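Local coordinates for protein terminal oxygenase component of carbazole 1,9a-dioxygenase (Nocardioides aromaticivorans, PDB 3GCF) that serves as the terminal oxygenase of carbazole 1,9a-dioxygenase, probably passing electrons from its Rieske [2Fe-2S] cluster to a nonheme iron where the aromatic substrate is dioxygenated, at residues 317-320 against 321-325; 344-347 against 348-352; 102-105 against 106-109. All blocks are in the same frame, centred on the assembly; numbering follows the deposited sequence.

Interaction 1: residues 317-320 against 321-325; sequences FEVE and FEERW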
ATOM      1  N   PHE A 317     -16.578 -37.009 -17.982  1.00 16.12           N
ATOM      2  CA  PHE A 317     -16.276 -36.213 -16.795  1.00 14.80           C
ATOM      3  C   PHE A 317     -15.704 -34.856 -17.207  1.00 15.15           C
ATOM      4  O   PHE A 317     -16.158 -33.811 -16.740  1.00 14.53           O
ATOM      5  CB  PHE A 317     -15.281 -36.958 -15.897  1.00 12.92           C
ATOM      6  CG  PHE A 317     -14.890 -36.201 -14.649  1.00 10.21           C
ATOM      7  CD1 PHE A 317     -15.820 -35.422 -13.962  1.00  9.06           C
ATOM      8  CD2 PHE A 317     -13.594 -36.296 -14.145  1.00  8.84           C
ATOM      9  CE1 PHE A 317     -15.462 -34.746 -12.790  1.00  8.58           C
ATOM     10  CE2 PHE A 317     -13.224 -35.631 -12.982  1.00  5.12           C
ATOM     11  CZ  PHE A 317     -14.161 -34.852 -12.299  1.00  7.68           C
ATOM     12  N   GLU A 318     -14.716 -34.870 -18.095  1.00 13.91           N
ATOM     13  CA  GLU A 318     -14.110 -33.629 -18.552  1.00 15.15           C
ATOM     14  C   GLU A 318     -15.160 -32.695 -19.148  1.00 14.19           C
ATOM     15  O   GLU A 318     -15.106 -31.486 -18.937  1.00 13.11           O
ATOM     16  CB  GLU A 318     -13.013 -33.917 -19.577  1.00 15.37           C
ATOM     17  CG  GLU A 318     -11.962 -34.879 -19.065  1.00 19.50           C
ATOM     18  CD  GLU A 318     -10.870 -35.163 -20.077  1.00 21.91           C
ATOM     19  OE1 GLU A 318     -11.200 -35.395 -21.259  1.00 21.75           O
ATOM     20  OE2 GLU A 318      -9.682 -35.166 -19.683  1.00 23.84           O
ATOM     21  N   VAL A 319     -16.119 -33.253 -19.883  1.00 15.05           N
ATOM     22  CA  VAL A 319     -17.177 -32.439 -20.482  1.00 14.29           C
ATOM     23  C   VAL A 319     -18.101 -31.829 -19.427  1.00 14.68           C
ATOM     24  O   VAL A 319     -18.404 -30.638 -19.489  1.00 14.35           O
ATOM     25  CB  VAL A 319     -18.030 -33.256 -21.487  1.00 16.04           C
ATOM     26  CG1 VAL A 319     -19.253 -32.442 -21.921  1.00 13.17           C
ATOM     27  CG2 VAL A 319     -17.184 -33.612 -22.712  1.00 15.25           C
ATOM     28  N   GLU A 320     -18.556 -32.621 -18.458  1.00 13.73           N
ATOM     29  CA  GLU A 320     -19.431 -32.051 -17.439  1.00 16.57           C
ATOM     30  C   GLU A 320     -18.685 -31.098 -16.508  1.00 15.55           C
ATOM     31  O   GLU A 320     -19.288 -30.193 -15.932  1.00 14.52           O
ATOM     32  CB  GLU A 320     -20.164 -33.138 -16.639  1.00 19.79           C
ATOM     33  CG  GLU A 320     -19.363 -34.371 -16.306  1.00 28.47           C
ATOM     34  CD  GLU A 320     -20.186 -35.404 -15.546  1.00 32.30           C
ATOM     35  OE1 GLU A 320     -21.340 -35.675 -15.958  1.00 32.12           O
ATOM     36  OE2 GLU A 320     -19.674 -35.946 -14.541  1.00 33.02           O
ATOM     37  N   PHE A 321     -17.374 -31.285 -16.366  1.00 13.49           N
ATOM     38  CA  PHE A 321     -16.589 -30.387 -15.533  1.00 13.16           C
ATOM     39  C   PHE A 321     -16.633 -29.000 -16.177  1.00 13.76           C
ATOM     40  O   PHE A 321     -16.890 -27.997 -15.509  1.00 13.67           O
ATOM     41  CB  PHE A 321     -15.135 -30.852 -15.445  1.00 11.79           C
ATOM     42  CG  PHE A 321     -14.286 -30.013 -14.529  1.00 10.46           C
ATOM     43  CD1 PHE A 321     -14.383 -30.150 -13.149  1.00  9.92           C
ATOM     44  CD2 PHE A 321     -13.395 -29.075 -15.049  1.00 10.43           C
ATOM     45  CE1 PHE A 321     -13.608 -29.369 -12.293  1.00  9.28           C
ATOM     46  CE2 PHE A 321     -12.612 -28.286 -14.203  1.00 11.36           C
ATOM     47  CZ  PHE A 321     -12.718 -28.435 -12.821  1.00 11.22           C
ATOM     48  N   GLU A 322     -16.396 -28.962 -17.486  1.00 13.49           N
ATOM     49  CA  GLU A 322     -16.395 -27.719 -18.259  1.00 14.65           C
ATOM     50  C   GLU A 322     -17.770 -27.062 -18.366  1.00 14.82           C
ATOM     51  O   GLU A 322     -17.900 -25.844 -18.266  1.00 15.39           O
ATOM     52  CB  GLU A 322     -15.859 -28.001 -19.662  1.00 16.88           C
ATOM     53  CG  GLU A 322     -16.026 -26.870 -20.677  1.00 23.23           C
ATOM     54  CD  GLU A 322     -15.225 -25.635 -20.326  1.00 27.70           C
ATOM     55  OE1 GLU A 322     -14.041 -25.775 -19.946  1.00 30.41           O
ATOM     56  OE2 GLU A 322     -15.774 -24.517 -20.442  1.00 32.70           O
ATOM     57  N   GLU A 323     -18.798 -27.878 -18.562  1.00 14.85           N
ATOM     58  CA  GLU A 323     -20.156 -27.382 -18.723  1.00 14.54           C
ATOM     59  C   GLU A 323     -20.942 -27.199 -17.434  1.00 15.22           C
ATOM     60  O   GLU A 323     -21.933 -26.466 -17.422  1.00 17.50           O
ATOM     61  CB  GLU A 323     -20.956 -28.334 -19.629  1.00 12.11           C
ATOM     62  CG  GLU A 323     -20.309 -28.628 -20.972  1.00 12.19           C
ATOM     63  CD  GLU A 323     -21.159 -29.534 -21.841  1.00 12.77           C
ATOM     64  OE1 GLU A 323     -22.052 -30.221 -21.301  1.00 11.74           O
ATOM     65  OE2 GLU A 323     -20.932 -29.568 -23.065  1.00 12.87           O
ATOM     66  N   ARG A 324     -20.516 -27.847 -16.353  1.00 14.35           N
ATOM     67  CA  ARG A 324     -21.282 -27.766 -15.117  1.00 12.80           C
ATOM     68  C   ARG A 324     -20.546 -27.666 -13.775  1.00 13.19           C
ATOM     69  O   ARG A 324     -20.632 -26.648 -13.085  1.00 12.51           O
ATOM     70  CB  ARG A 324     -22.244 -28.964 -15.065  1.00 12.32           C
ATOM     71  CG  ARG A 324     -23.292 -28.869 -13.972  1.00 12.73           C
ATOM     72  CD  ARG A 324     -24.173 -30.107 -13.895  1.00 12.64           C
ATOM     73  NE  ARG A 324     -25.235 -29.917 -12.909  1.00 12.90           N
ATOM     74  CZ  ARG A 324     -25.876 -30.904 -12.291  1.00 15.46           C
ATOM     75  NH1 ARG A 324     -25.569 -32.170 -12.549  1.00 14.83           N
ATOM     76  NH2 ARG A 324     -26.826 -30.621 -11.406  1.00 12.97           N
ATOM     77  N   TRP A 325     -19.851 -28.733 -13.395  1.00 11.66           N
ATOM     78  CA  TRP A 325     -19.164 -28.780 -12.107  1.00 10.85           C
ATOM     79  C   TRP A 325     -18.303 -27.561 -11.755  1.00 10.64           C
ATOM     80  O   TRP A 325     -18.439 -26.984 -10.674  1.00  8.95           O
ATOM     81  CB  TRP A 325     -18.292 -30.038 -12.021  1.00 12.43           C
ATOM     82  CG  TRP A 325     -18.993 -31.353 -12.314  1.00 11.22           C
ATOM     83  CD1 TRP A 325     -18.529 -32.355 -13.116  1.00 10.57           C
ATOM     84  CD2 TRP A 325     -20.247 -31.815 -11.785  1.00  8.88           C
ATOM     85  NE1 TRP A 325     -19.410 -33.410 -13.124  1.00 10.67           N
ATOM     86  CE2 TRP A 325     -20.474 -33.108 -12.316  1.00  9.89           C
ATOM     87  CE3 TRP A 325     -21.199 -31.267 -10.917  1.00  6.90           C
ATOM     88  CZ2 TRP A 325     -21.617 -33.860 -12.008  1.00  7.56           C
ATOM     89  CZ3 TRP A 325     -22.336 -32.015 -10.608  1.00  6.74           C
ATOM     90  CH2 TRP A 325     -22.534 -33.299 -11.155  1.00  7.76           C
TER
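E320 and W325, five residues apart on helix 311-331, lie side by side and point the same way, and the glutamate runs up to the NE1 corner of the indole. Its CB already sits 3.6 Å from W325 NE1. CG stands between the backbone N and the carbonyl carbon (chi1 39°), which leaves it 3.3 Å from NE1 of W325. The rest of the chain is extended: CD lies 3.2 Å from W325 NE1, and OE2 ends 2.9 Å from that nitrogen in a fairly straight hydrogen bond (162°). The oxygen lies in the indole plane, yet the N-H arrives from above the carboxylate, whose plane is turned 89° from the ring.

The backbone has the matching five-residue spacing: in a wider pi-type turn, E320 O accepts from R324 N at 2.7 Å and from W325 N at 3.0 Å, the donors coming from opposite faces of the carbonyl plane. F317 CE1 adds an apolar touch, 3.9 Å from W325 CD1. With a phenylalanine in place of W325, the E320 carboxylate would probably keep R306 but lose the N-H that helps fix its rotation. F321 and W325 pack on L304 of strand 298-307, in the seven-stranded antiparallel sheet of the ring-hydroxylase domain. R306 of that strand forms a salt bridge with E320 OE2, so the buried indole N-H meets an oxygen whose charge is probably balanced by R306.

Interaction 2: residues 344-347 against 348-352; sequences QQEF and YGERD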
ATOM      1  N   GLN A 344     -11.631 -12.883   7.938  1.00 10.26           N
ATOM      2  CA  GLN A 344     -11.005 -13.313   9.190  1.00 10.59           C
ATOM      3  C   GLN A 344      -9.540 -12.902   9.295  1.00 10.54           C
ATOM      4  O   GLN A 344      -8.962 -12.933  10.380  1.00 10.44           O
ATOM      5  CB  GLN A 344     -11.072 -14.847   9.318  1.00  9.78           C
ATOM      6  CG  GLN A 344     -12.471 -15.444   9.345  1.00 10.73           C
ATOM      7  CD  GLN A 344     -12.462 -16.971   9.277  1.00 12.47           C
ATOM      8  OE1 GLN A 344     -11.964 -17.648  10.175  1.00 12.09           O
ATOM      9  NE2 GLN A 344     -13.016 -17.514   8.200  1.00 11.91           N
ATOM     10  N   GLN A 345      -8.944 -12.533   8.167  1.00 12.58           N
ATOM     11  CA  GLN A 345      -7.529 -12.174   8.116  1.00 14.44           C
ATOM     12  C   GLN A 345      -7.059 -11.139   9.138  1.00 15.91           C
ATOM     13  O   GLN A 345      -6.051 -11.350   9.812  1.00 16.57           O
ATOM     14  CB  GLN A 345      -7.163 -11.720   6.697  1.00 13.14           C
ATOM     15  CG  GLN A 345      -5.678 -11.409   6.480  1.00 12.70           C
ATOM     16  CD  GLN A 345      -4.761 -12.514   6.974  1.00 13.33           C
ATOM     17  OE1 GLN A 345      -5.089 -13.698   6.888  1.00 13.13           O
ATOM     18  NE2 GLN A 345      -3.594 -12.129   7.482  1.00 11.70           N
ATOM     19  N   GLU A 346      -7.775 -10.027   9.267  1.00 17.83           N
ATOM     20  CA  GLU A 346      -7.362  -9.003  10.222  1.00 19.75           C
ATOM     21  C   GLU A 346      -7.368  -9.509  11.663  1.00 18.64           C
ATOM     22  O   GLU A 346      -6.380  -9.361  12.391  1.00 17.22           O
ATOM     23  CB  GLU A 346      -8.262  -7.768  10.127  1.00 23.58           C
ATOM     24  CG  GLU A 346      -7.887  -6.687  11.138  1.00 32.21           C
ATOM     25  CD  GLU A 346      -8.879  -5.535  11.178  1.00 39.95           C
ATOM     26  OE1 GLU A 346      -8.938  -4.750  10.203  1.00 42.81           O
ATOM     27  OE2 GLU A 346      -9.607  -5.418  12.191  1.00 43.54           O
ATOM     28  N   PHE A 347      -8.487 -10.097  12.073  1.00 15.59           N
ATOM     29  CA  PHE A 347      -8.629 -10.615  13.429  1.00 15.24           C
ATOM     30  C   PHE A 347      -7.502 -11.577  13.798  1.00 14.98           C
ATOM     31  O   PHE A 347      -6.791 -11.368  14.784  1.00 12.91           O
ATOM     32  CB  PHE A 347      -9.983 -11.321  13.574  1.00 14.93           C
ATOM     33  CG  PHE A 347     -10.243 -11.879  14.951  1.00 13.61           C
ATOM     34  CD1 PHE A 347     -10.248 -11.048  16.067  1.00 16.14           C
ATOM     35  CD2 PHE A 347     -10.524 -13.231  15.124  1.00 15.77           C
ATOM     36  CE1 PHE A 347     -10.533 -11.554  17.342  1.00 15.72           C
ATOM     37  CE2 PHE A 347     -10.814 -13.752  16.394  1.00 16.38           C
ATOM     38  CZ  PHE A 347     -10.817 -12.909  17.504  1.00 15.59           C
ATOM     39  N   TYR A 348      -7.349 -12.632  13.004  1.00 14.91           N
ATOM     40  CA  TYR A 348      -6.323 -13.643  13.251  1.00 15.36           C
ATOM     41  C   TYR A 348      -4.917 -13.210  12.854  1.00 17.04           C
ATOM     42  O   TYR A 348      -3.948 -13.522  13.546  1.00 18.27           O
ATOM     43  CB  TYR A 348      -6.677 -14.939  12.509  1.00 13.69           C
ATOM     44  CG  TYR A 348      -7.780 -15.737  13.170  1.00 14.68           C
ATOM     45  CD1 TYR A 348      -7.503 -16.588  14.247  1.00 13.86           C
ATOM     46  CD2 TYR A 348      -9.108 -15.617  12.744  1.00 12.24           C
ATOM     47  CE1 TYR A 348      -8.520 -17.300  14.883  1.00 13.23           C
ATOM     48  CE2 TYR A 348     -10.132 -16.320  13.375  1.00 12.87           C
ATOM     49  CZ  TYR A 348      -9.830 -17.159  14.442  1.00 13.90           C
ATOM     50  OH  TYR A 348     -10.835 -17.847  15.071  1.00 15.06           O
ATOM     51  N   GLY A 349      -4.806 -12.489  11.744  1.00 16.94           N
ATOM     52  CA  GLY A 349      -3.500 -12.073  11.275  1.00 19.02           C
ATOM     53  C   GLY A 349      -2.880 -10.867  11.949  1.00 21.81           C
ATOM     54  O   GLY A 349      -1.661 -10.791  12.064  1.00 20.61           O
ATOM     55  N   GLU A 350      -3.709  -9.934  12.408  1.00 25.00           N
ATOM     56  CA  GLU A 350      -3.208  -8.718  13.036  1.00 27.30           C
ATOM     57  C   GLU A 350      -3.652  -8.493  14.477  1.00 27.16           C
ATOM     58  O   GLU A 350      -2.975  -7.798  15.227  1.00 27.01           O
ATOM     59  CB  GLU A 350      -3.636  -7.501  12.214  1.00 29.82           C
ATOM     60  CG  GLU A 350      -3.253  -7.554  10.750  1.00 36.38           C
ATOM     61  CD  GLU A 350      -3.903  -6.437   9.950  1.00 42.32           C
ATOM     62  OE1 GLU A 350      -5.152  -6.327   9.979  1.00 44.18           O
ATOM     63  OE2 GLU A 350      -3.170  -5.666   9.290  1.00 47.83           O
ATOM     64  N   ARG A 351      -4.786  -9.060  14.871  1.00 27.10           N
ATOM     65  CA  ARG A 351      -5.266  -8.832  16.223  1.00 28.13           C
ATOM     66  C   ARG A 351      -5.238 -10.018  17.165  1.00 27.50           C
ATOM     67  O   ARG A 351      -6.081 -10.142  18.049  1.00 29.52           O
ATOM     68  CB  ARG A 351      -6.663  -8.216  16.175  1.00 30.05           C
ATOM     69  CG  ARG A 351      -6.642  -6.799  15.628  1.00 36.22           C
ATOM     70  CD  ARG A 351      -8.014  -6.159  15.628  1.00 42.89           C
ATOM     71  NE  ARG A 351      -7.943  -4.723  15.354  1.00 49.55           N
ATOM     72  CZ  ARG A 351      -7.382  -4.187  14.270  1.00 52.02           C
ATOM     73  NH1 ARG A 351      -6.831  -4.964  13.344  1.00 53.55           N
ATOM     74  NH2 ARG A 351      -7.381  -2.870  14.105  1.00 51.96           N
ATOM     75  N   ASP A 352      -4.257 -10.889  16.975  1.00 27.03           N
ATOM     76  CA  ASP A 352      -4.085 -12.047  17.840  1.00 28.05           C
ATOM     77  C   ASP A 352      -5.371 -12.851  18.058  1.00 25.72           C
ATOM     78  O   ASP A 352      -5.673 -13.284  19.173  1.00 24.08           O
ATOM     79  CB  ASP A 352      -3.514 -11.568  19.177  1.00 29.85           C
ATOM     80  CG  ASP A 352      -3.073 -12.702  20.062  1.00 33.45           C
ATOM     81  OD1 ASP A 352      -2.600 -13.730  19.527  1.00 35.92           O
ATOM     82  OD2 ASP A 352      -3.188 -12.557  21.296  1.00 37.05           O
TER
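F347 turns the edge of its ring toward the face of Y348, an edge-to-face pair with centroids 5.0 Å apart and planes at 80°. CD2 of F347 makes the closest approach, 3.6 Å from Y348 CE2 and offset toward the rim of the ring. On another side of the helix, E346 meets R351. OE2 of E346 is 3.0 Å from R351 NH1, but it sits over the guanidinium face, so the salt bridge rests on charge and no N-H is aimed at the oxygen. E346 reaches there with CG anti to the backbone N (chi1 178°) and an extended chain.

The next layer is the backbone near the C-terminal end of helix 335-350, the helix of the ring-hydroxylase domain that carries the iron ligand D337. Y348 N bonds to Q344 O at 3.1 Å in regular helical fashion, while E346 O takes both E350 N at 2.7 Å and R351 N at 3.0 Å, a widened turn, with the arginine beside E346. R351 N also makes a weak bond to F347 O.

Farther out, Y348 OH is hydrogen-bonded to E357, and its ring meets W354. Q344 OE1 accepts from R78 NE of a second subunit, and that arginine, part of its own subunit's cluster pocket, also packs on F347 and Y348. The side chain of Q344 lies about 9 Å from the iron(II) ion.

Interaction 3: residues 102-105 against 106-109; sequences TYDL and DDGR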
ATOM      1  N   THR A 102      23.315 -19.542 -17.112  1.00 11.25           N
ATOM      2  CA  THR A 102      22.470 -20.676 -17.472  1.00  9.94           C
ATOM      3  C   THR A 102      22.606 -21.836 -16.496  1.00 11.25           C
ATOM      4  O   THR A 102      23.713 -22.252 -16.145  1.00 11.51           O
ATOM      5  CB  THR A 102      22.813 -21.128 -18.902  1.00 10.35           C
ATOM      6  OG1 THR A 102      22.712 -19.997 -19.776  1.00  9.76           O
ATOM      7  CG2 THR A 102      21.858 -22.211 -19.385  1.00  8.67           C
ATOM      8  N   TYR A 103      21.468 -22.367 -16.068  1.00 11.50           N
ATOM      9  CA  TYR A 103      21.460 -23.454 -15.102  1.00 11.79           C
ATOM     10  C   TYR A 103      20.882 -24.767 -15.604  1.00 13.01           C
ATOM     11  O   TYR A 103      19.971 -24.792 -16.438  1.00 13.01           O
ATOM     12  CB  TYR A 103      20.679 -23.034 -13.856  1.00 10.34           C
ATOM     13  CG  TYR A 103      21.117 -21.720 -13.252  1.00 10.11           C
ATOM     14  CD1 TYR A 103      20.732 -20.506 -13.823  1.00  8.45           C
ATOM     15  CD2 TYR A 103      21.921 -21.688 -12.113  1.00  8.37           C
ATOM     16  CE1 TYR A 103      21.134 -19.292 -13.274  1.00  8.80           C
ATOM     17  CE2 TYR A 103      22.330 -20.476 -11.556  1.00 11.16           C
ATOM     18  CZ  TYR A 103      21.930 -19.284 -12.143  1.00  8.40           C
ATOM     19  OH  TYR A 103      22.313 -18.088 -11.590  1.00  8.94           O
ATOM     20  N   ASP A 104      21.423 -25.856 -15.064  1.00 13.93           N
ATOM     21  CA  ASP A 104      20.987 -27.213 -15.382  1.00 15.04           C
ATOM     22  C   ASP A 104      19.777 -27.471 -14.485  1.00 14.58           C
ATOM     23  O   ASP A 104      19.881 -27.397 -13.262  1.00 14.11           O
ATOM     24  CB  ASP A 104      22.110 -28.201 -15.041  1.00 16.95           C
ATOM     25  CG  ASP A 104      21.752 -29.637 -15.368  1.00 22.80           C
ATOM     26  OD1 ASP A 104      20.677 -30.112 -14.937  1.00 23.36           O
ATOM     27  OD2 ASP A 104      22.560 -30.301 -16.052  1.00 27.34           O
ATOM     28  N   LEU A 105      18.631 -27.769 -15.081  1.00 14.85           N
ATOM     29  CA  LEU A 105      17.434 -28.004 -14.281  1.00 16.92           C
ATOM     30  C   LEU A 105      17.515 -29.223 -13.365  1.00 17.67           C
ATOM     31  O   LEU A 105      16.880 -29.247 -12.316  1.00 18.60           O
ATOM     32  CB  LEU A 105      16.207 -28.126 -15.186  1.00 14.53           C
ATOM     33  CG  LEU A 105      15.784 -26.859 -15.934  1.00 15.81           C
ATOM     34  CD1 LEU A 105      14.565 -27.170 -16.787  1.00 14.37           C
ATOM     35  CD2 LEU A 105      15.469 -25.744 -14.944  1.00 14.37           C
ATOM     36  N   ASP A 106      18.301 -30.227 -13.740  1.00 17.67           N
ATOM     37  CA  ASP A 106      18.396 -31.429 -12.919  1.00 18.19           C
ATOM     38  C   ASP A 106      19.100 -31.246 -11.584  1.00 17.46           C
ATOM     39  O   ASP A 106      18.739 -31.896 -10.607  1.00 16.43           O
ATOM     40  CB  ASP A 106      19.077 -32.565 -13.689  1.00 20.73           C
ATOM     41  CG  ASP A 106      18.223 -33.088 -14.825  1.00 24.56           C
ATOM     42  OD1 ASP A 106      16.983 -33.126 -14.665  1.00 28.12           O
ATOM     43  OD2 ASP A 106      18.788 -33.476 -15.873  1.00 29.08           O
ATOM     44  N   ASP A 107      20.093 -30.365 -11.527  1.00 16.77           N
ATOM     45  CA  ASP A 107      20.821 -30.160 -10.277  1.00 16.80           C
ATOM     46  C   ASP A 107      20.987 -28.693  -9.893  1.00 14.14           C
ATOM     47  O   ASP A 107      21.625 -28.383  -8.892  1.00 13.99           O
ATOM     48  CB  ASP A 107      22.204 -30.826 -10.351  1.00 18.48           C
ATOM     49  CG  ASP A 107      23.062 -30.262 -11.471  1.00 21.49           C
ATOM     50  OD1 ASP A 107      22.765 -29.144 -11.942  1.00 22.75           O
ATOM     51  OD2 ASP A 107      24.039 -30.927 -11.875  1.00 23.68           O
ATOM     52  N   GLY A 108      20.433 -27.794 -10.697  1.00 13.27           N
ATOM     53  CA  GLY A 108      20.520 -26.374 -10.391  1.00 12.24           C
ATOM     54  C   GLY A 108      21.882 -25.713 -10.516  1.00 13.61           C
ATOM     55  O   GLY A 108      22.037 -24.530 -10.185  1.00 11.95           O
ATOM     56  N   ARG A 109      22.869 -26.464 -10.996  1.00 12.95           N
ATOM     57  CA  ARG A 109      24.224 -25.946 -11.157  1.00 15.04           C
ATOM     58  C   ARG A 109      24.371 -24.991 -12.340  1.00 13.77           C
ATOM     59  O   ARG A 109      23.717 -25.150 -13.370  1.00 13.49           O
ATOM     60  CB  ARG A 109      25.209 -27.106 -11.347  1.00 18.58           C
ATOM     61  CG  ARG A 109      25.427 -27.983 -10.118  1.00 24.83           C
ATOM     62  CD  ARG A 109      26.750 -27.635  -9.436  1.00 29.18           C
ATOM     63  NE  ARG A 109      26.555 -26.909  -8.186  1.00 29.73           N
ATOM     64  CZ  ARG A 109      27.523 -26.276  -7.530  1.00 29.89           C
ATOM     65  NH1 ARG A 109      28.760 -26.272  -8.008  1.00 30.18           N
ATOM     66  NH2 ARG A 109      27.256 -25.650  -6.394  1.00 28.36           N
TER
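With its CG anti to the backbone N (chi1 -179°), D104 projects its carboxylate over the turn that follows, while D107 instead has CG between N and the carbonyl carbon (chi1 60°), and so folds its carboxylate back toward D104. The first torsion lets D104 OD1 accept from D106 N at 2.7 Å; a second donor, D107 N, is only weakly bonded to the same oxygen. The second torsion lets D107 OD1 accept from R109 N, two residues on, at 2.8 Å: an Asx turn. The donor in this bond comes from above the carboxylate plane. That same OD1 of D107 also rests 3.3 Å from CB of D104.

The same geometry leaves like charges close. D104 OD1 and D107 OD1 are 3.8 Å apart, a proximity that would probably raise the affinity of one carboxylate for a proton, although the backbone N-H groups just named should offset part of the repulsion. D106 directs its OD1 elsewhere, into a salt bridge with K69.

The main chain of the turn is closed by two bonds. D104 N donates to R109 O at 2.9 Å and D104 O accepts from G108 N at 2.7 Å. G108 has a positive phi of 70°, a conformation that favours glycine. Y103 borders the turn on the strand side, its CD2 lying 3.4 Å from G108 O at the edge of the ring. Its OH bonds to A76 N, and the side chain of Y103 touches C75, a cluster ligand, and lies about 5 Å from the cluster. The whole is a beta-hairpin, its turn joining strand 101-104 to strand 110-113 in the small antiparallel sheet of the Rieske [2Fe-2S] domain.

In the fold
Along the chain the order is interaction 3, then 1, then 2. Interaction 3 belongs to the Rieske domain; the other two belong to the ring-hydroxylase domain, on helices 311-331 and 335-350, which follow each other in sequence. Interactions 1 and 2 nevertheless lie on opposite sides of the chain's centre, their centres 37 Å apart. From interaction 3, the centres of interactions 1 and 2 stand 39 and 41 Å away, and none of the three touches another. Y103 of interaction 3 lies near the cluster and Q344 of interaction 2 near the iron, while interaction 1 is remote packing. Because Q344 also bonds R78 of a second subunit's cluster pocket, electrons probably cross between subunits of the trimer.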